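Long-range contact in aldo-keto reductase family 1 member C1 (Caenorhabditis elegans, PDB 1QWK), which probably reduces aldehydes such as aldose sugars, using NADPH as the hydride donor: residues L87-L100 with V134-L146. Residues are numbered along the deposited sequence; the frame is centred on the assembly and turned at random.
Sequences LAPGKLEGGLRESL and VWRQFDAVYKAGL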
loop_
_atom_site.group_PDB
_atom_site.type_symbol
_atom_site.label_atom_id
_atom_site.label_comp_id
_atom_site.label_asym_id
_atom_site.label_seq_id
_atom_site.Cartn_x
_atom_site.Cartn_y
_atom_site.Cartn_z
ATOM N N LEU A 87 14.326 8.303 8.204
ATOM C CA LEU A 87 14.992 7.010 8.377
ATOM C C LEU A 87 16.397 7.168 8.946
ATOM O O LEU A 87 16.987 6.201 9.431
ATOM C CB LEU A 87 15.094 6.292 7.031
ATOM C CG LEU A 87 13.777 6.004 6.313
ATOM C CD1 LEU A 87 14.068 5.405 4.939
ATOM C CD2 LEU A 87 12.932 5.060 7.151
ATOM N N ALA A 88 16.928 8.384 8.867
ATOM C CA ALA A 88 18.269 8.684 9.366
ATOM C C ALA A 88 18.409 8.395 10.858
ATOM O O ALA A 88 17.435 8.438 11.606
ATOM C CB ALA A 88 18.606 10.143 9.086
ATOM N N PRO A 89 19.640 8.108 11.308
ATOM C CA PRO A 89 19.908 7.812 12.717
ATOM C C PRO A 89 19.255 8.788 13.693
ATOM O O PRO A 89 19.429 10.005 13.586
ATOM C CB PRO A 89 21.432 7.848 12.788
ATOM C CG PRO A 89 21.824 7.313 11.438
ATOM C CD PRO A 89 20.886 8.060 10.519
ATOM N N GLY A 90 18.489 8.234 14.629
ATOM C CA GLY A 90 17.814 9.030 15.644
ATOM C C GLY A 90 16.690 9.940 15.187
ATOM O O GLY A 90 16.215 10.760 15.972
ATOM N N LYS A 91 16.245 9.794 13.943
ATOM C CA LYS A 91 15.185 10.654 13.421
ATOM C C LYS A 91 13.801 10.009 13.333
ATOM O O LYS A 91 12.805 10.713 13.155
ATOM C CB LYS A 91 15.569 11.171 12.028
ATOM C CG LYS A 91 16.902 11.907 11.964
ATOM C CD LYS A 91 16.905 13.163 12.816
ATOM C CE LYS A 91 18.229 13.909 12.680
ATOM N NZ LYS A 91 18.288 15.123 13.543
ATOM N N LEU A 92 13.725 8.689 13.474
ATOM C CA LEU A 92 12.444 7.999 13.348
ATOM C C LEU A 92 11.379 8.348 14.386
ATOM O O LEU A 92 10.239 8.652 14.028
ATOM C CB LEU A 92 12.652 6.485 13.343
ATOM C CG LEU A 92 11.422 5.702 12.856
ATOM C CD1 LEU A 92 11.171 6.013 11.378
ATOM C CD2 LEU A 92 11.649 4.219 13.055
ATOM N N GLU A 93 11.735 8.302 15.664
ATOM C CA GLU A 93 10.756 8.594 16.701
ATOM C C GLU A 93 10.141 9.976 16.513
ATOM O O GLU A 93 8.924 10.144 16.617
ATOM C CB GLU A 93 11.386 8.489 18.088
ATOM C CG GLU A 93 10.352 8.472 19.199
ATOM C CD GLU A 93 10.966 8.431 20.579
ATOM O OE1 GLU A 93 11.820 7.554 20.831
ATOM O OE2 GLU A 93 10.583 9.279 21.412
ATOM N N GLY A 94 10.986 10.966 16.242
ATOM C CA GLY A 94 10.494 12.316 16.029
ATOM C C GLY A 94 9.512 12.368 14.874
ATOM O O GLY A 94 8.479 13.037 14.945
ATOM N N GLY A 95 9.834 11.652 13.799
ATOM C CA GLY A 95 8.960 11.627 12.640
ATOM C C GLY A 95 7.618 10.987 12.957
ATOM O O GLY A 95 6.571 11.487 12.557
ATOM N N LEU A 96 7.645 9.875 13.684
ATOM C CA LEU A 96 6.412 9.192 14.037
ATOM C C LEU A 96 5.546 10.049 14.955
ATOM O O LEU A 96 4.331 10.129 14.773
ATOM C CB LEU A 96 6.716 7.851 14.707
ATOM C CG LEU A 96 5.508 7.027 15.172
ATOM C CD1 LEU A 96 4.502 6.849 14.038
ATOM C CD2 LEU A 96 5.995 5.681 15.669
ATOM N N ARG A 97 6.163 10.699 15.936
ATOM C CA ARG A 97 5.392 11.535 16.847
ATOM C C ARG A 97 4.749 12.695 16.100
ATOM O O ARG A 97 3.646 13.132 16.441
ATOM C CB ARG A 97 6.271 12.042 17.997
ATOM C CG ARG A 97 6.587 10.952 19.018
ATOM C CD ARG A 97 7.334 11.495 20.222
ATOM N NE ARG A 97 7.668 10.445 21.184
ATOM C CZ ARG A 97 6.793 9.862 21.998
ATOM N NH1 ARG A 97 5.517 10.222 21.979
ATOM N NH2 ARG A 97 7.198 8.920 22.838
ATOM N N GLU A 98 5.422 13.187 15.066
ATOM C CA GLU A 98 4.861 14.278 14.281
ATOM C C GLU A 98 3.658 13.756 13.489
ATOM O O GLU A 98 2.630 14.430 13.399
ATOM C CB GLU A 98 5.919 14.858 13.338
ATOM C CG GLU A 98 5.444 16.071 12.541
ATOM C CD GLU A 98 4.781 17.123 13.421
ATOM O OE1 GLU A 98 5.412 17.566 14.405
ATOM O OE2 GLU A 98 3.629 17.507 13.123
ATOM N N SER A 99 3.783 12.557 12.920
ATOM C CA SER A 99 2.678 11.968 12.170
ATOM C C SER A 99 1.484 11.728 13.102
ATOM O O SER A 99 0.335 11.947 12.715
ATOM C CB SER A 99 3.099 10.642 11.522
ATOM O OG SER A 99 4.024 10.855 10.464
ATOM N N LEU A 100 1.757 11.282 14.327
ATOM C CA LEU A 100 0.698 11.033 15.297
ATOM C C LEU A 100 -0.018 12.332 15.665
ATOM O O LEU A 100 -1.236 12.349 15.857
ATOM C CB LEU A 100 1.269 10.368 16.557
ATOM C CG LEU A 100 1.710 8.912 16.404
ATOM C CD1 LEU A 100 2.376 8.435 17.687
ATOM C CD2 LEU A 100 0.504 8.044 16.076
ATOM N N VAL A 134 18.405 1.171 10.391
ATOM C CA VAL A 134 17.063 1.702 10.184
ATOM C C VAL A 134 16.075 0.828 10.945
ATOM O O VAL A 134 15.214 1.328 11.677
ATOM C CB VAL A 134 16.673 1.694 8.683
ATOM C CG1 VAL A 134 15.211 2.122 8.514
ATOM C CG2 VAL A 134 17.578 2.630 7.906
ATOM N N TRP A 135 16.198 -0.485 10.789
ATOM C CA TRP A 135 15.272 -1.373 11.477
ATOM C C TRP A 135 15.347 -1.277 13.005
ATOM O O TRP A 135 14.330 -1.424 13.686
ATOM C CB TRP A 135 15.478 -2.823 11.043
ATOM C CG TRP A 135 14.361 -3.687 11.506
ATOM C CD1 TRP A 135 14.432 -4.713 12.396
ATOM C CD2 TRP A 135 12.976 -3.535 11.170
ATOM N NE1 TRP A 135 13.175 -5.211 12.646
ATOM C CE2 TRP A 135 12.261 -4.505 11.906
ATOM C CE3 TRP A 135 12.269 -2.666 10.322
ATOM C CZ2 TRP A 135 10.871 -4.638 11.820
ATOM C CZ3 TRP A 135 10.883 -2.797 10.237
ATOM C CH2 TRP A 135 10.202 -3.775 10.984
ATOM N N ARG A 136 16.535 -1.035 13.552
ATOM C CA ARG A 136 16.649 -0.922 15.001
ATOM C C ARG A 136 15.750 0.205 15.519
ATOM O O ARG A 136 15.202 0.110 16.619
ATOM C CB ARG A 136 18.106 -0.679 15.420
ATOM C CG ARG A 136 19.073 -1.771 14.976
ATOM C CD ARG A 136 20.421 -1.635 15.672
ATOM N NE ARG A 136 20.347 -2.124 17.042
ATOM C CZ ARG A 136 20.546 -3.391 17.396
ATOM N NH1 ARG A 136 20.850 -4.304 16.483
ATOM N NH2 ARG A 136 20.404 -3.753 18.661
ATOM N N GLN A 137 15.582 1.267 14.736
ATOM C CA GLN A 137 14.716 2.361 15.175
ATOM C C GLN A 137 13.247 1.937 15.163
ATOM O O GLN A 137 12.454 2.383 15.995
ATOM C CB GLN A 137 14.899 3.601 14.294
ATOM C CG GLN A 137 16.284 4.227 14.366
ATOM C CD GLN A 137 16.319 5.606 13.748
ATOM O OE1 GLN A 137 15.804 6.567 14.322
ATOM N NE2 GLN A 137 16.903 5.708 12.560
ATOM N N PHE A 138 12.885 1.075 14.218
ATOM C CA PHE A 138 11.510 0.596 14.136
ATOM C C PHE A 138 11.222 -0.323 15.314
ATOM O O PHE A 138 10.130 -0.299 15.889
ATOM C CB PHE A 138 11.275 -0.111 12.792
ATOM C CG PHE A 138 10.946 0.840 11.674
ATOM C CD1 PHE A 138 9.625 1.218 11.435
ATOM C CD2 PHE A 138 11.963 1.455 10.939
ATOM C CE1 PHE A 138 9.319 2.192 10.491
ATOM C CE2 PHE A 138 11.664 2.432 9.994
ATOM C CZ PHE A 138 10.337 2.807 9.769
ATOM N N ASP A 139 12.214 -1.128 15.676
ATOM C CA ASP A 139 12.086 -2.035 16.812
ATOM C C ASP A 139 11.789 -1.188 18.052
ATOM O O ASP A 139 10.921 -1.529 18.855
ATOM C CB ASP A 139 13.396 -2.800 17.002
ATOM C CG ASP A 139 13.409 -3.652 18.266
ATOM O OD1 ASP A 139 12.643 -4.634 18.342
ATOM O OD2 ASP A 139 14.186 -3.329 19.191
ATOM N N ALA A 140 12.504 -0.072 18.185
ATOM C CA ALA A 140 12.337 0.826 19.322
ATOM C C ALA A 140 10.955 1.472 19.416
ATOM O O ALA A 140 10.367 1.507 20.495
ATOM C CB ALA A 140 13.415 1.909 19.292
ATOM N N VAL A 141 10.440 1.994 18.305
ATOM C CA VAL A 141 9.125 2.631 18.336
ATOM C C VAL A 141 8.034 1.596 18.606
ATOM O O VAL A 141 7.022 1.898 19.240
ATOM C CB VAL A 141 8.828 3.417 17.026
ATOM C CG1 VAL A 141 9.870 4.509 16.849
ATOM C CG2 VAL A 141 8.817 2.487 15.814
ATOM N N TYR A 142 8.247 0.371 18.130
ATOM C CA TYR A 142 7.298 -0.716 18.360
ATOM C C TYR A 142 7.261 -1.026 19.855
ATOM O O TYR A 142 6.192 -1.118 20.455
ATOM C CB TYR A 142 7.734 -1.971 17.598
ATOM C CG TYR A 142 6.868 -3.186 17.863
ATOM C CD1 TYR A 142 5.569 -3.273 17.358
ATOM C CD2 TYR A 142 7.347 -4.247 18.629
ATOM C CE1 TYR A 142 4.771 -4.394 17.611
ATOM C CE2 TYR A 142 6.563 -5.367 18.890
ATOM C CZ TYR A 142 5.278 -5.437 18.380
ATOM O OH TYR A 142 4.505 -6.551 18.631
ATOM N N LYS A 143 8.435 -1.180 20.455
ATOM C CA LYS A 143 8.515 -1.489 21.878
ATOM C C LYS A 143 7.976 -0.344 22.730
ATOM O O LYS A 143 7.494 -0.567 23.839
ATOM C CB LYS A 143 9.961 -1.819 22.258
ATOM C CG LYS A 143 10.401 -3.181 21.731
ATOM C CD LYS A 143 11.890 -3.403 21.880
ATOM C CE LYS A 143 12.269 -4.808 21.433
ATOM N NZ LYS A 143 13.747 -4.992 21.394
ATOM N N ALA A 144 8.032 0.876 22.202
ATOM C CA ALA A 144 7.535 2.037 22.934
ATOM C C ALA A 144 6.011 2.098 22.886
ATOM O O ALA A 144 5.392 2.889 23.598
ATOM C CB ALA A 144 8.129 3.322 22.354
ATOM N N GLY A 145 5.413 1.271 22.034
ATOM C CA GLY A 145 3.966 1.246 21.917
ATOM C C GLY A 145 3.361 2.291 20.996
ATOM O O GLY A 145 2.142 2.476 20.980
ATOM N N LEU A 146 4.203 2.975 20.230
ATOM C CA LEU A 146 3.743 4.004 19.301
ATOM C C LEU A 146 3.143 3.399 18.034
ATOM O O LEU A 146 2.365 4.046 17.332
ATOM C CB LEU A 146 4.902 4.932 18.934
ATOM C CG LEU A 146 5.484 5.753 20.096
ATOM C CD1 LEU A 146 6.680 6.568 19.621
ATOM C CD2 LEU A 146 4.407 6.659 20.660
HETATM O O HOH W 1 19.019 4.725 10.568
HETATM O O HOH W 2 14.272 7.089 16.460
#
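Gln-137 reaches from its helix to the turn of residues 88-91 and the first residue of helix 92-103, and shows how one side-chain amide can tie a loop to a helix start. Its CB lies 3.5 Å from Leu-92 CD2; from there the chain runs extended past CG (chi2 -167°), bringing CD to 3.5 Å from Gly-90 N before the amide divides. At the tip NE2 donates to Ala-88 O over 2.9 Å, nearly straight at 162° but from above the carbonyl plane; Lys-91 N reaches the same oxygen from the opposite face. OE1 accepts Leu-92 N at 3.1 Å, and a water links it to Glu-93 N. With an alanine in place of Gln-137, Leu-92 N would probably lose this acceptor and Ala-88 O one of its donors, leaving the turn less firmly tied to helix 131-143.

Beyond this polar end the interface is mostly apolar. Leu-92 sets CD2 over the centre of the Phe-138 ring, a CH-pi contact 3.5 Å from the centroid, while Leu-87 CD2 approaches that ring's edge. Leu-96 CD2 fits between Val-141 and Leu-146, 3.5 Å from Leu-146 CB. Leu-146, whose N closes the Schellman motif with Val-141 O as Gly-145 takes positive phi, spreads CD1 over one face of the Arg-97 guanidinium, in whose plane NE makes a salt bridge to Glu-93 OE2.

Leu-92, Leu-96 and Phe-138 also touch strand 110-113 beneath. Helix segments 92-100 and 134-143 cross at -49°; neighbouring helices side by side outside consecutive parallel strands are characteristic of the aldo-keto reductase (beta/alpha)8 barrel.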